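Local structure of glutamate racemase (Bacillus anthracis, 2DWU) at residues L151-E156 with C188-L194; L159-V165 with L193-Y197. The protein is a bacterial member of the Asp/Glu/hydantoin racemase family, a two-domain alpha/beta protein that holds D-glutamic acid in a pocket between its two parallel sheets. All coordinates share one frame; numbering follows the deposited sequence.

The contacts pack two consecutive helices, one each, against the chain that leaves strand 183-187 of the four-stranded parallel sheet: contact 1 uses helix 151-157, contact 2 the start of helix 162-177 with the loop before it. Along the sequence the first segments come in order, 151-156 then 159-165, and both contacts close on the segment around L193 and L194, which they share as it enters helix 195-202. Their centres lie about 9 Å apart. Contact 1 is the inner one, about 11 Å from the centre of the chain, and includes the pocket residues C188, T189 and H190; contact 2 lies farther out, at about 19 Å. V154 of helix 151-157 packs on V165, joining the two contacts.

Contact 1. Residues L151-E156 with C188-L194. With DGL (D-glutamic acid), chain H.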
loop_
_atom_site.group_PDB
_atom_site.type_symbol
_atom_site.label_atom_id
_atom_site.label_comp_id
_atom_site.label_asym_id
_atom_site.label_seq_id
_atom_site.Cartn_x
_atom_site.Cartn_y
_atom_site.Cartn_z
ATOM N N LEU B 151 5.574 24.992 -9.774
ATOM C CA LEU B 151 6.290 23.760 -9.981
ATOM C C LEU B 151 5.982 22.895 -11.177
ATOM O O LEU B 151 6.907 22.401 -11.816
ATOM C CB LEU B 151 6.304 22.924 -8.688
ATOM C CG LEU B 151 6.972 23.650 -7.496
ATOM C CD1 LEU B 151 7.079 22.657 -6.351
ATOM C CD2 LEU B 151 8.369 24.189 -7.856
ATOM N N ALA B 152 4.711 22.699 -11.499
ATOM C CA ALA B 152 4.407 21.859 -12.659
ATOM C C ALA B 152 4.939 22.492 -13.954
ATOM O O ALA B 152 5.513 21.796 -14.813
ATOM C CB ALA B 152 2.882 21.603 -12.755
ATOM N N THR B 153 4.798 23.815 -14.081
ATOM C CA THR B 153 5.297 24.488 -15.288
ATOM C C THR B 153 6.813 24.379 -15.337
ATOM O O THR B 153 7.402 24.175 -16.411
ATOM C CB THR B 153 4.875 25.972 -15.320
ATOM O OG1 THR B 153 3.456 26.060 -15.159
ATOM C CG2 THR B 153 5.242 26.601 -16.655
ATOM N N VAL B 154 7.453 24.481 -14.178
ATOM C CA VAL B 154 8.900 24.349 -14.107
ATOM C C VAL B 154 9.308 22.977 -14.634
ATOM O O VAL B 154 10.242 22.853 -15.422
ATOM C CB VAL B 154 9.424 24.542 -12.643
ATOM C CG1 VAL B 154 10.831 23.966 -12.478
ATOM C CG2 VAL B 154 9.443 26.030 -12.319
ATOM N N VAL B 155 8.588 21.941 -14.216
ATOM C CA VAL B 155 8.908 20.595 -14.652
ATOM C C VAL B 155 8.748 20.422 -16.168
ATOM O O VAL B 155 9.586 19.794 -16.796
ATOM C CB VAL B 155 8.027 19.559 -13.906
ATOM C CG1 VAL B 155 8.070 18.198 -14.606
ATOM C CG2 VAL B 155 8.555 19.394 -12.484
ATOM N N GLU B 156 7.687 20.970 -16.749
ATOM C CA GLU B 156 7.498 20.814 -18.193
ATOM C C GLU B 156 8.336 21.727 -19.077
ATOM O O GLU B 156 8.681 21.356 -20.205
ATOM C CB GLU B 156 6.031 21.028 -18.560
ATOM C CG GLU B 156 5.162 19.836 -18.283
ATOM C CD GLU B 156 3.778 19.976 -18.889
ATOM O OE1 GLU B 156 3.681 20.338 -20.091
ATOM O OE2 GLU B 156 2.780 19.721 -18.179
ATOM N N CYS B 188 0.886 16.148 -6.769
ATOM C CA CYS B 188 0.806 16.623 -8.147
ATOM C C CYS B 188 1.581 15.619 -9.007
ATOM O O CYS B 188 2.632 15.124 -8.598
ATOM C CB CYS B 188 1.454 18.003 -8.259
ATOM S SG CYS B 188 1.493 18.672 -9.959
ATOM N N THR B 189 1.057 15.356 -10.206
ATOM C CA THR B 189 1.661 14.410 -11.136
ATOM C C THR B 189 3.104 14.725 -11.486
ATOM O O THR B 189 3.887 13.822 -11.754
ATOM C CB THR B 189 0.916 14.400 -12.503
ATOM O OG1 THR B 189 0.747 15.746 -12.962
ATOM C CG2 THR B 189 -0.445 13.717 -12.391
ATOM N N HIS B 190 3.453 16.010 -11.512
ATOM C CA HIS B 190 4.783 16.374 -11.962
ATOM C C HIS B 190 5.871 16.341 -10.919
ATOM O O HIS B 190 7.056 16.278 -11.262
ATOM C CB HIS B 190 4.770 17.801 -12.527
ATOM C CG HIS B 190 3.946 17.978 -13.764
ATOM N ND1 HIS B 190 2.625 17.595 -13.854
ATOM C CD2 HIS B 190 4.238 18.590 -14.936
ATOM C CE1 HIS B 190 2.135 17.973 -15.025
ATOM N NE2 HIS B 190 3.098 18.579 -15.698
ATOM N N TYR B 191 5.490 16.362 -9.643
ATOM C CA TYR B 191 6.517 16.474 -8.619
ATOM C C TYR B 191 7.552 15.375 -8.471
ATOM O O TYR B 191 8.650 15.652 -7.985
ATOM C CB TYR B 191 5.883 16.811 -7.261
ATOM C CG TYR B 191 5.079 18.115 -7.242
ATOM C CD1 TYR B 191 5.031 18.985 -8.353
ATOM C CD2 TYR B 191 4.312 18.449 -6.118
ATOM C CE1 TYR B 191 4.233 20.128 -8.345
ATOM C CE2 TYR B 191 3.502 19.592 -6.095
ATOM C CZ TYR B 191 3.456 20.422 -7.206
ATOM O OH TYR B 191 2.590 21.478 -7.158
ATOM N N PRO B 192 7.242 14.122 -8.871
ATOM C CA PRO B 192 8.286 13.107 -8.727
ATOM C C PRO B 192 9.557 13.528 -9.480
ATOM O O PRO B 192 10.649 13.157 -9.081
ATOM C CB PRO B 192 7.660 11.858 -9.349
ATOM C CG PRO B 192 6.208 11.982 -8.943
ATOM C CD PRO B 192 5.940 13.494 -9.198
ATOM N N LEU B 193 9.426 14.280 -10.565
ATOM C CA LEU B 193 10.630 14.672 -11.281
ATOM C C LEU B 193 11.503 15.631 -10.482
ATOM O O LEU B 193 12.692 15.802 -10.782
ATOM C CB LEU B 193 10.271 15.274 -12.639
ATOM C CG LEU B 193 9.885 14.191 -13.645
ATOM C CD1 LEU B 193 9.790 14.809 -15.033
ATOM C CD2 LEU B 193 10.931 13.078 -13.632
ATOM N N LEU B 194 10.926 16.226 -9.444
ATOM C CA LEU B 194 11.662 17.185 -8.613
ATOM C C LEU B 194 12.090 16.561 -7.308
ATOM O O LEU B 194 12.572 17.280 -6.426
ATOM C CB LEU B 194 10.766 18.372 -8.250
ATOM C CG LEU B 194 10.225 19.210 -9.392
ATOM C CD1 LEU B 194 9.198 20.219 -8.852
ATOM C CD2 LEU B 194 11.379 19.923 -10.089
HETATM N N DGL H . -1.734 16.928 -13.494
HETATM C CA DGL H . -1.912 18.108 -12.590
HETATM C C DGL H . -1.995 17.659 -11.174
HETATM O O DGL H . -2.439 18.379 -10.287
HETATM C CB DGL H . -0.730 19.088 -12.762
HETATM C CG DGL H . -0.969 19.884 -14.067
HETATM C CD DGL H . -2.183 20.718 -14.107
HETATM O OE1 DGL H . -2.325 21.753 -13.455
HETATM O OE2 DGL H . -3.148 20.283 -14.885
HETATM O OXT DGL H . -1.583 16.451 -10.909
HETATM O O HOH W 1 2.505 23.117 -9.483
#
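V155 fills the angle between H190 and the leucines L193 and L194, and here the packing is tight. Its CG2 branch lies 3.5 Å from CG of L194, whereas CG1, anti to the backbone N (chi1 165°), comes near the plane of the H190 ring at its edge. One turn earlier, L151 sets its CB 3.5 Å from CE1 of Y191 and its CD1 over the rim of one face of that ring; CB of C188 lies over the opposite face.

Between these apolar contacts and the ligand pocket stands the imidazole of H190. CB of A152 sits over its centre, 4.0 Å from the centroid, in a CH-pi contact. H190 NE2 donates an almost straight bond (176°) to E156 OE2 at 2.7 Å, in the ring plane and to the anti lone pair, with carboxylate and ring nearly coplanar. At the other ring nitrogen, ND1 and T189 OG1 share a hydrogen bond of 2.8 Å, in which either could be the donor. The His-carboxylate pair joins helix 151-157 to the loop after strand 183-187 of the parallel sheet. This loop carries the pocket residues C188, T189 and H190: T189 N donates to OXT of D-glutamic acid at 2.9 Å, and the ligand's amino N donates to T189 OG1.

Packing is looser at the N-terminal end of the helix segment, where a water accepts from A152 N and lies 2.8 Å from Y191 OH, bridging backbone and phenol at the edge of the tyrosine ring.

Contact 2. Residues L159-V165 with L193-Y197; sequences LEDTAYV and LLESY
V165 and Y197 meet in a CH-pi contact: CG1 of the valine stands over the middle of the phenol ring, 3.5 Å from its centroid and only 9° off the normal. That methyl is anti to the backbone N (chi1 179°), which carries it out from helix 162-177 onto the ring face.

Apolar contacts between aliphatic branches extend this patch. The same CG1 touches CD2 of L194 at 3.6 Å, and CD2 in turn lies 4.1 Å from CD1 of L159. The other methyl of L159, CD2, meets CD1 of L193 at the same distance in one of two conformers of L193, the two side chains then crossing at about a right angle. V154 and V155 of helix 151-157 adjoin the patch on its inner side.

The polar link between the segments is made at the phenol hydroxyl. No direct hydrogen bond joins them; instead a water donates to L159 O at 2.6 Å and bonds to Y197 OH at 2.6 Å, lying in the ring plane at its edge. A separate polar bond lies within segment 159-165: D161 is the N-cap of helix 162-177, its OD1 accepting from Y164 N from above the carboxylate plane.

Here the N-terminal turns of two helices, 162-177 and 195-202, pack together in an alpha/beta domain, flanking strand 183-187 in the sequence as the helices of a parallel-sheet fold do.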
loop_
_atom_site.group_PDB
_atom_site.type_symbol
_atom_site.label_atom_id
_atom_site.label_comp_id
_atom_site.label_asym_id
_atom_site.label_seq_id
_atom_site.Cartn_x
_atom_site.Cartn_y
_atom_site.Cartn_z
ATOM N N LEU B 159 13.026 22.373 -16.754
ATOM C CA LEU B 159 13.745 21.356 -15.998
ATOM C C LEU B 159 15.255 21.282 -16.212
ATOM O O LEU B 159 15.992 20.899 -15.304
ATOM C CB LEU B 159 13.095 19.986 -16.229
ATOM C CG LEU B 159 13.437 18.878 -15.229
ATOM C CD1 LEU B 159 13.016 19.288 -13.810
ATOM C CD2 LEU B 159 12.723 17.610 -15.649
ATOM N N GLU B 160 15.733 21.667 -17.389
ATOM C CA GLU B 160 17.166 21.606 -17.651
ATOM C C GLU B 160 17.925 22.770 -17.016
ATOM O O GLU B 160 19.155 22.724 -16.908
ATOM C CB GLU B 160 17.420 21.580 -19.159
ATOM C CG GLU B 160 16.390 20.764 -19.941
ATOM C CD GLU B 160 16.286 19.319 -19.477
ATOM O OE1 GLU B 160 15.434 18.579 -20.024
ATOM O OE2 GLU B 160 17.051 18.915 -18.574
ATOM N N ASP B 161 17.198 23.808 -16.605
ATOM C CA ASP B 161 17.805 24.981 -15.973
ATOM C C ASP B 161 17.849 24.685 -14.479
ATOM O O ASP B 161 17.002 25.147 -13.731
ATOM C CB ASP B 161 16.942 26.212 -16.237
ATOM C CG ASP B 161 17.641 27.514 -15.876
ATOM O OD1 ASP B 161 18.551 27.500 -15.007
ATOM O OD2 ASP B 161 17.259 28.558 -16.458
ATOM N N THR B 162 18.837 23.905 -14.050
ATOM C CA THR B 162 18.944 23.512 -12.648
ATOM C C THR B 162 19.002 24.640 -11.624
ATOM O O THR B 162 18.453 24.504 -10.531
ATOM C CB THR B 162 20.143 22.561 -12.419
ATOM O OG1 THR B 162 21.367 23.235 -12.726
ATOM C CG2 THR B 162 20.006 21.322 -13.297
ATOM N N ALA B 163 19.665 25.744 -11.951
ATOM C CA ALA B 163 19.718 26.859 -11.015
ATOM C C ALA B 163 18.307 27.406 -10.799
ATOM O O ALA B 163 17.923 27.747 -9.676
ATOM C CB ALA B 163 20.628 27.967 -11.554
ATOM N N TYR B 164 17.542 27.487 -11.886
ATOM C CA TYR B 164 16.188 28.012 -11.815
ATOM C C TYR B 164 15.297 27.047 -11.047
ATOM O O TYR B 164 14.456 27.468 -10.240
ATOM C CB TYR B 164 15.625 28.214 -13.233
ATOM C CG TYR B 164 14.291 28.918 -13.242
ATOM C CD1 TYR B 164 13.115 28.234 -13.560
ATOM C CD2 TYR B 164 14.201 30.253 -12.860
ATOM C CE1 TYR B 164 11.867 28.875 -13.485
ATOM C CE2 TYR B 164 12.970 30.897 -12.777
ATOM C CZ TYR B 164 11.811 30.199 -13.091
ATOM O OH TYR B 164 10.602 30.840 -12.977
ATOM N N VAL B 165 15.476 25.757 -11.299
ATOM C CA VAL B 165 14.651 24.752 -10.625
ATOM C C VAL B 165 14.942 24.814 -9.120
ATOM O O VAL B 165 14.028 24.835 -8.298
ATOM C CB VAL B 165 14.928 23.322 -11.173
ATOM C CG1 VAL B 165 14.059 22.292 -10.416
ATOM C CG2 VAL B 165 14.587 23.253 -12.688
ATOM N N LEU B 193 9.426 14.280 -10.565
ATOM C CA LEU B 193 10.630 14.672 -11.281
ATOM C C LEU B 193 11.503 15.631 -10.482
ATOM O O LEU B 193 12.692 15.802 -10.782
ATOM C CB LEU B 193 10.271 15.274 -12.639
ATOM C CG LEU B 193 9.885 14.191 -13.645
ATOM C CD1 LEU B 193 9.790 14.809 -15.033
ATOM C CD2 LEU B 193 10.931 13.078 -13.632
ATOM N N LEU B 194 10.926 16.226 -9.444
ATOM C CA LEU B 194 11.662 17.185 -8.613
ATOM C C LEU B 194 12.090 16.561 -7.308
ATOM O O LEU B 194 12.572 17.280 -6.426
ATOM C CB LEU B 194 10.766 18.372 -8.250
ATOM C CG LEU B 194 10.225 19.210 -9.392
ATOM C CD1 LEU B 194 9.198 20.219 -8.852
ATOM C CD2 LEU B 194 11.379 19.923 -10.089
ATOM N N GLU B 195 11.920 15.251 -7.172
ATOM C CA GLU B 195 12.221 14.610 -5.901
ATOM C C GLU B 195 13.566 14.945 -5.291
ATOM O O GLU B 195 13.647 15.260 -4.088
ATOM C CB GLU B 195 12.056 13.093 -5.982
ATOM C CG GLU B 195 12.343 12.440 -4.632
ATOM C CD GLU B 195 11.919 10.987 -4.553
ATOM O OE1 GLU B 195 12.106 10.240 -5.546
ATOM O OE2 GLU B 195 11.412 10.585 -3.480
ATOM N N SER B 196 14.625 14.892 -6.096
ATOM C CA SER B 196 15.941 15.211 -5.561
ATOM C C SER B 196 16.040 16.609 -4.994
ATOM O O SER B 196 16.652 16.808 -3.941
ATOM C CB SER B 196 17.015 15.029 -6.628
ATOM O OG SER B 196 17.096 13.667 -6.984
ATOM N N TYR B 197 15.454 17.578 -5.688
ATOM C CA TYR B 197 15.505 18.967 -5.240
ATOM C C TYR B 197 14.762 19.124 -3.937
ATOM O O TYR B 197 15.208 19.813 -3.028
ATOM C CB TYR B 197 14.860 19.908 -6.269
ATOM C CG TYR B 197 15.589 19.999 -7.583
ATOM C CD1 TYR B 197 15.252 19.172 -8.652
ATOM C CD2 TYR B 197 16.629 20.909 -7.750
ATOM C CE1 TYR B 197 15.945 19.260 -9.868
ATOM C CE2 TYR B 197 17.322 21.003 -8.945
ATOM C CZ TYR B 197 16.977 20.180 -9.997
ATOM O OH TYR B 197 17.669 20.283 -11.188
HETATM O O HOH W 2 16.756 19.230 -13.424
#